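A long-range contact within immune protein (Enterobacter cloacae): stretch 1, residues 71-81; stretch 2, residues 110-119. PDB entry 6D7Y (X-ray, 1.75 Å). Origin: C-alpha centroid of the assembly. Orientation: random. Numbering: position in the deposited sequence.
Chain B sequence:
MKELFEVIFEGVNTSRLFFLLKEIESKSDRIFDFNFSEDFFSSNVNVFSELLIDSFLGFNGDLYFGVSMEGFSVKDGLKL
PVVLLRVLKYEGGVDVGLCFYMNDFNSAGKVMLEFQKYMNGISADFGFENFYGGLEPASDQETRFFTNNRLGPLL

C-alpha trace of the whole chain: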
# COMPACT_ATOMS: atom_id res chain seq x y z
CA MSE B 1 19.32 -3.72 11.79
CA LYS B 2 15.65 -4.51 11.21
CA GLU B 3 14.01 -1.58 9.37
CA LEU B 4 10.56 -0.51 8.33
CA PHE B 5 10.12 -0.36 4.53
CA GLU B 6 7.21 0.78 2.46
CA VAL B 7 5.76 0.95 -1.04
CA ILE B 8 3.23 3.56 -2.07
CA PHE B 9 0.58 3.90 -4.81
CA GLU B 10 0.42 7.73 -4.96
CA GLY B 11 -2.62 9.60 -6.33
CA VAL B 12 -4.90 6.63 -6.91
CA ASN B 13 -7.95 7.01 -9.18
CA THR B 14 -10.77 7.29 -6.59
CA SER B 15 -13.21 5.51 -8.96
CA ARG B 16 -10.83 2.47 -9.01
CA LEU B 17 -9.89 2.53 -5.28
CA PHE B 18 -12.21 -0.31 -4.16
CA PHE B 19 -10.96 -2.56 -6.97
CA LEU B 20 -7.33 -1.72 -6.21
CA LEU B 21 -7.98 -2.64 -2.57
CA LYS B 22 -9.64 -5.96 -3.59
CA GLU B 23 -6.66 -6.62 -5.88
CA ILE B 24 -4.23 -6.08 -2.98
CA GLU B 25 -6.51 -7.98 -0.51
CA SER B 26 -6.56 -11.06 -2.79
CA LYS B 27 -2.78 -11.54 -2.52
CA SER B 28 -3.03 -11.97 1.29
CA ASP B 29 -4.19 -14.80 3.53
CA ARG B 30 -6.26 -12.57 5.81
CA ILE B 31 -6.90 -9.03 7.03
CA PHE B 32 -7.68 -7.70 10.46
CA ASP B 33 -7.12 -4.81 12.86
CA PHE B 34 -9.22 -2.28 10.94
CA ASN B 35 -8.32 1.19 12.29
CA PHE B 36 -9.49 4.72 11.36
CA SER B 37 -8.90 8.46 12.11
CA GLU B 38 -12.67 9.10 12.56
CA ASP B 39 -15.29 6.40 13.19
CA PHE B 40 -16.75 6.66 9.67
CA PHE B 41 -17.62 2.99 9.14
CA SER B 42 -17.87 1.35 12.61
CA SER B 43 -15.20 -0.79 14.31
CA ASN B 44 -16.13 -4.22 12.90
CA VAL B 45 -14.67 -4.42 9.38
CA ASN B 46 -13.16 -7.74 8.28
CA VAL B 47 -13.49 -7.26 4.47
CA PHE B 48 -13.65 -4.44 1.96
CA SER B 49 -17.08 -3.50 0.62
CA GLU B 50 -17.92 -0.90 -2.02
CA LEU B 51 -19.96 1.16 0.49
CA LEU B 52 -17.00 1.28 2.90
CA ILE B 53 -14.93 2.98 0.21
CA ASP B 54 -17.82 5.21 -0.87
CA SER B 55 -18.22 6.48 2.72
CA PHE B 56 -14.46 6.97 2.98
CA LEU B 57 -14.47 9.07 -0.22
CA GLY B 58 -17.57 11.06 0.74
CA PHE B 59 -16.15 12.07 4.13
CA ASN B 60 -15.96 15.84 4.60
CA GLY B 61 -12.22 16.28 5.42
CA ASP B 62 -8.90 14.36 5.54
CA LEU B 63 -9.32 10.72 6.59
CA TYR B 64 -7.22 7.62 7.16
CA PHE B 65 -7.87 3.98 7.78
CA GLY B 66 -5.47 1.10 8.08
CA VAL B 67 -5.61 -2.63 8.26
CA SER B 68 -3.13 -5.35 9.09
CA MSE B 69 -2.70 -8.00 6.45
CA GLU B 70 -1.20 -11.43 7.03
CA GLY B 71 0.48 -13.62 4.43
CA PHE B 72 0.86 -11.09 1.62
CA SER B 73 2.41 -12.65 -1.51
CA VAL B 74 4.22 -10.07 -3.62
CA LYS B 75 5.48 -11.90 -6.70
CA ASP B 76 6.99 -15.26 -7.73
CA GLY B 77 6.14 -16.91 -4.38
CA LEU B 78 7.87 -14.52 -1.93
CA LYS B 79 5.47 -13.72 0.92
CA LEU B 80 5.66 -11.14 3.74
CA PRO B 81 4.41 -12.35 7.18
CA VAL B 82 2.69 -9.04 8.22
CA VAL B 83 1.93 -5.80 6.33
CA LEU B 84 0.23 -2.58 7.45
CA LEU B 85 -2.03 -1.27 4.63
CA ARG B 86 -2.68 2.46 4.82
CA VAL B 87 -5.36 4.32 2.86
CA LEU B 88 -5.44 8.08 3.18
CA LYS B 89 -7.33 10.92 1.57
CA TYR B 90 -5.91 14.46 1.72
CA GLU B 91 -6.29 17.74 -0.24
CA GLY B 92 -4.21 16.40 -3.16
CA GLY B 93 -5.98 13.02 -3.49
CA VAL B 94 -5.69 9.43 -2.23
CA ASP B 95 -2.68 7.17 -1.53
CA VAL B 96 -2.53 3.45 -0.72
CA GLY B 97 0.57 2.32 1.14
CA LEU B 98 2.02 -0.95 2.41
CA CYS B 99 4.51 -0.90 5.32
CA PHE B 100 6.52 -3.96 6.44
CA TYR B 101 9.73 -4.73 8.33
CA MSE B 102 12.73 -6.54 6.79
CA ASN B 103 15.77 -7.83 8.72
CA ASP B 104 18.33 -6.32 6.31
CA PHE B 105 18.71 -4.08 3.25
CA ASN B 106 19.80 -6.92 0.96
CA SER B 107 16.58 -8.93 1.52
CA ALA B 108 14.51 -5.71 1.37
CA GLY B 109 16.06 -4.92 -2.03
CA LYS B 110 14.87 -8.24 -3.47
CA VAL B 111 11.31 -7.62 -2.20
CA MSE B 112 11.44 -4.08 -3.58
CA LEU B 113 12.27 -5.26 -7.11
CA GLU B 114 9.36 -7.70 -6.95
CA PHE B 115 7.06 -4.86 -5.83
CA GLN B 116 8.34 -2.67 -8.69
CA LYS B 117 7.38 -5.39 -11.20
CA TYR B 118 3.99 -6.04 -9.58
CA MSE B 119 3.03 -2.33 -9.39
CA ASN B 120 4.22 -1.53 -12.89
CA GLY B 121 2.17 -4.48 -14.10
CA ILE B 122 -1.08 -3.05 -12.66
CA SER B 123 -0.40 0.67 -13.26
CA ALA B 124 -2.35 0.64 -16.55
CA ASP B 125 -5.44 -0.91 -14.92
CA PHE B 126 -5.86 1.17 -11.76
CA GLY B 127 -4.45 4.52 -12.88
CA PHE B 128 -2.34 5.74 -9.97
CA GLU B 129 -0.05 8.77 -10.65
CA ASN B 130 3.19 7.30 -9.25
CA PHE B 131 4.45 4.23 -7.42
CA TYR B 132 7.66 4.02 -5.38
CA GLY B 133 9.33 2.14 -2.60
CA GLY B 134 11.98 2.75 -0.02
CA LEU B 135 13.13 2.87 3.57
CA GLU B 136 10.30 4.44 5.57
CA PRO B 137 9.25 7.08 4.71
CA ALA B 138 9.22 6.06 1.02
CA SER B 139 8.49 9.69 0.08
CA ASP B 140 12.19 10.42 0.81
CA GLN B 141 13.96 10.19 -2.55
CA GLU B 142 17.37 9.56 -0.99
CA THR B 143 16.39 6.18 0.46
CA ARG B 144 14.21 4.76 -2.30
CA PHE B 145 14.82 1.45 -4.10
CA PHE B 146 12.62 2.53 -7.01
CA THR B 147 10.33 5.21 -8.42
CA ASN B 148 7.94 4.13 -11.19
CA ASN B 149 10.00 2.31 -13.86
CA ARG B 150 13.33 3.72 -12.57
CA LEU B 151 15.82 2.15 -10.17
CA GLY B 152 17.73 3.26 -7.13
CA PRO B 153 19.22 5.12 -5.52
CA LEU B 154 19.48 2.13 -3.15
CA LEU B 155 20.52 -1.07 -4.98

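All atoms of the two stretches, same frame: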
# COMPACT_ATOMS: atom_id res chain seq x y z
N GLY B 71 0.17 -12.74 5.55
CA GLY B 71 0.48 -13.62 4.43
C GLY B 71 0.30 -12.95 3.08
O GLY B 71 -0.42 -13.46 2.24
N PHE B 72 0.97 -11.82 2.88
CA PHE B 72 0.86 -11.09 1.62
C PHE B 72 1.91 -11.59 0.63
O PHE B 72 3.09 -11.47 0.90
CB PHE B 72 1.06 -9.59 1.85
CG PHE B 72 0.93 -8.78 0.60
CD1 PHE B 72 -0.33 -8.42 0.13
CD2 PHE B 72 2.05 -8.41 -0.13
CE1 PHE B 72 -0.46 -7.69 -1.04
CE2 PHE B 72 1.92 -7.67 -1.30
CZ PHE B 72 0.66 -7.31 -1.75
N SER B 73 1.48 -12.15 -0.50
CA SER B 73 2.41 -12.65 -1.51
C SER B 73 2.64 -11.52 -2.50
O SER B 73 1.69 -10.97 -3.04
CB SER B 73 1.87 -13.89 -2.22
OG SER B 73 0.66 -13.59 -2.89
N VAL B 74 3.90 -11.17 -2.73
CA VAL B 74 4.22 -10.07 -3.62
C VAL B 74 4.29 -10.54 -5.07
O VAL B 74 3.45 -10.17 -5.91
CB VAL B 74 5.54 -9.39 -3.20
CG1 VAL B 74 5.77 -8.11 -3.99
CG2 VAL B 74 5.51 -9.07 -1.71
N LYS B 75 5.26 -11.40 -5.35
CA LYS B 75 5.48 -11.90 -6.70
C LYS B 75 6.33 -13.15 -6.61
O LYS B 75 7.06 -13.33 -5.63
CB LYS B 75 6.27 -10.84 -7.48
CG LYS B 75 6.37 -10.99 -8.99
CD LYS B 75 5.15 -10.48 -9.73
CE LYS B 75 5.47 -10.37 -11.22
NZ LYS B 75 4.39 -9.68 -11.98
N ASP B 76 6.21 -14.02 -7.62
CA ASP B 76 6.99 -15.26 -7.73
C ASP B 76 7.16 -16.09 -6.44
O ASP B 76 8.22 -16.68 -6.20
CB ASP B 76 8.36 -14.95 -8.35
CG ASP B 76 8.26 -14.37 -9.77
OD1 ASP B 76 7.26 -14.62 -10.47
OD2 ASP B 76 9.22 -13.68 -10.19
N GLY B 77 6.11 -16.13 -5.61
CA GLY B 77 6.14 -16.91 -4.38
C GLY B 77 6.65 -16.25 -3.11
O GLY B 77 6.38 -16.77 -2.02
N LEU B 78 7.39 -15.14 -3.19
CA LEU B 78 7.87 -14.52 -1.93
C LEU B 78 6.67 -13.90 -1.21
O LEU B 78 5.82 -13.25 -1.83
CB LEU B 78 9.05 -13.55 -2.15
CG LEU B 78 9.02 -12.23 -2.90
CD1 LEU B 78 8.20 -11.18 -2.17
CD2 LEU B 78 10.46 -11.72 -3.03
N LYS B 79 6.61 -14.13 0.10
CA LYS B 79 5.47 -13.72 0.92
C LYS B 79 5.93 -13.05 2.22
O LYS B 79 6.80 -13.55 2.93
CB LYS B 79 4.67 -14.99 1.22
CG LYS B 79 3.21 -14.82 1.60
CD LYS B 79 2.54 -16.19 1.67
CE LYS B 79 1.03 -16.12 1.76
NZ LYS B 79 0.39 -17.48 1.73
N LEU B 80 5.33 -11.90 2.53
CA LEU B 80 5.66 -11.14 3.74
C LEU B 80 4.73 -11.59 4.86
O LEU B 80 3.50 -11.64 4.66
CB LEU B 80 5.46 -9.65 3.47
CG LEU B 80 6.14 -9.14 2.19
CD1 LEU B 80 5.83 -7.66 1.97
CD2 LEU B 80 7.64 -9.37 2.24
N PRO B 81 5.28 -11.92 6.05
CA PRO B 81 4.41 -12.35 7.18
C PRO B 81 3.33 -11.33 7.61
O PRO B 81 2.17 -11.75 7.76
CB PRO B 81 5.40 -12.58 8.33
CG PRO B 81 6.70 -12.86 7.66
CD PRO B 81 6.71 -12.06 6.38
N LYS B 110 15.46 -7.19 -2.62
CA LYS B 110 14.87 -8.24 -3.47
C LYS B 110 13.35 -8.09 -3.51
O LYS B 110 12.75 -8.16 -4.59
CB LYS B 110 15.31 -9.62 -2.98
CG LYS B 110 16.80 -9.83 -3.14
CD LYS B 110 17.25 -11.17 -2.57
CE LYS B 110 18.74 -11.41 -2.83
NZ LYS B 110 19.20 -12.64 -2.14
N VAL B 111 12.76 -7.84 -2.34
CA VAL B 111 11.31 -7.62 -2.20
C VAL B 111 10.90 -6.36 -2.97
O VAL B 111 9.86 -6.34 -3.66
CB VAL B 111 10.92 -7.49 -0.71
CG1 VAL B 111 9.47 -7.05 -0.54
CG2 VAL B 111 11.18 -8.80 0.01
N MSE B 112 11.72 -5.33 -2.88
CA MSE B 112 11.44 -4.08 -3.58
C MSE B 112 11.35 -4.26 -5.08
O MSE B 112 10.45 -3.70 -5.73
CB MSE B 112 12.50 -3.04 -3.23
CG MSE B 112 12.34 -2.60 -1.79
SE MSE B 112 10.81 -1.37 -1.70
CE MSE B 112 10.77 -1.07 0.22
N LEU B 113 12.29 -5.01 -5.66
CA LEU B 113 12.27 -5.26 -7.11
C LEU B 113 11.04 -6.05 -7.53
O LEU B 113 10.49 -5.82 -8.61
CB LEU B 113 13.57 -5.89 -7.61
CG LEU B 113 14.81 -4.99 -7.65
CD1 LEU B 113 16.00 -5.78 -8.17
CD2 LEU B 113 14.60 -3.77 -8.53
N GLU B 114 10.58 -6.95 -6.67
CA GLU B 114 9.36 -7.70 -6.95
C GLU B 114 8.16 -6.76 -6.87
O GLU B 114 7.26 -6.85 -7.71
CB GLU B 114 9.21 -8.91 -6.02
CG GLU B 114 10.24 -10.00 -6.24
CD GLU B 114 10.17 -10.70 -7.61
OE1 GLU B 114 10.99 -11.62 -7.83
OE2 GLU B 114 9.32 -10.36 -8.47
N PHE B 115 8.15 -5.84 -5.90
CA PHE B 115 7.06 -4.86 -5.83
C PHE B 115 7.05 -3.97 -7.06
O PHE B 115 5.98 -3.66 -7.60
CB PHE B 115 7.14 -3.97 -4.58
CG PHE B 115 6.37 -4.49 -3.41
CD1 PHE B 115 4.98 -4.42 -3.42
CD2 PHE B 115 7.00 -4.97 -2.29
CE1 PHE B 115 4.23 -4.87 -2.34
CE2 PHE B 115 6.27 -5.41 -1.20
CZ PHE B 115 4.88 -5.36 -1.22
N GLN B 116 8.24 -3.53 -7.49
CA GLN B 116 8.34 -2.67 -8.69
C GLN B 116 7.66 -3.35 -9.90
O GLN B 116 6.91 -2.71 -10.65
CB GLN B 116 9.80 -2.32 -9.03
CG GLN B 116 9.91 -1.30 -10.18
CD GLN B 116 11.33 -0.98 -10.62
OE1 GLN B 116 12.20 -1.85 -10.61
NE2 GLN B 116 11.56 0.28 -11.06
N LYS B 117 7.96 -4.63 -10.10
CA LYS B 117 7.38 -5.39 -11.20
C LYS B 117 5.86 -5.50 -11.08
O LYS B 117 5.12 -5.27 -12.05
CB LYS B 117 7.96 -6.80 -11.25
CG LYS B 117 9.44 -6.89 -11.56
CD LYS B 117 9.90 -8.34 -11.45
CE LYS B 117 11.40 -8.48 -11.70
NZ LYS B 117 11.75 -8.05 -13.07
N TYR B 118 5.41 -5.90 -9.89
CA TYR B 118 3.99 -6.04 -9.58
C TYR B 118 3.20 -4.75 -9.82
O TYR B 118 2.17 -4.77 -10.50
CB TYR B 118 3.79 -6.51 -8.13
CG TYR B 118 2.34 -6.43 -7.71
CD1 TYR B 118 1.39 -7.26 -8.28
CD2 TYR B 118 1.92 -5.51 -6.75
CE1 TYR B 118 0.05 -7.18 -7.93
CE2 TYR B 118 0.59 -5.42 -6.38
CZ TYR B 118 -0.34 -6.26 -6.97
OH TYR B 118 -1.67 -6.19 -6.63
N MSE B 119 3.70 -3.64 -9.28
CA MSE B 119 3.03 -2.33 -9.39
C MSE B 119 3.01 -1.84 -10.80
O MSE B 119 1.99 -1.34 -11.28
CB MSE B 119 3.71 -1.32 -8.46
CG MSE B 119 3.49 -1.70 -7.00
SE MSE B 119 4.71 -0.72 -5.81
CE MSE B 119 3.33 0.46 -5.06

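The centre of the contact is the ring of Phe-115, on a helix that crosses strand 72-75 at 78°. Val-74 CG1 lies 3.6 Å from the centroid of this ring and only 6° off its normal, a CH-pi contact over one face that a compact branched side chain makes well. Although the CA-to-CB bond of Phe-115 points away from the hairpin, its ring swings back, so that Phe-115 CZ lies 3.8 Å from Phe-72 CE2 and Phe-115 CE2 lies 3.9 Å from Leu-80 CD1, the latter at the ring edge. One turn earlier, Val-111 continues the apolar surface: its CG1 is 4.1 Å from Leu-80 CD2, and its CG2 is 4.3 Å from Leu-78 CD2.

Alternation along the hairpin places Phe-72, Val-74, Leu-78 and Leu-80 toward the helix, while Ser-73 and Lys-79 are out of its reach. A type I' turn from Lys-75 to Leu-78 connects the strands, with Gly-77 at backbone angles that call for glycine.

At the polar edge, Glu-114 packs its aliphatic part against Leu-78 (CG to Leu-78 CD2, 3.6 Å). Its OE2 approaches Lys-75 CG at 3.1 Å but is buried without a partner, and its OE1 lies 3.6 Å from the like-charged Asp-76 OD2. No hydrogen bond joins the stretches; apolar packing dominates the 550 Å² buried between them.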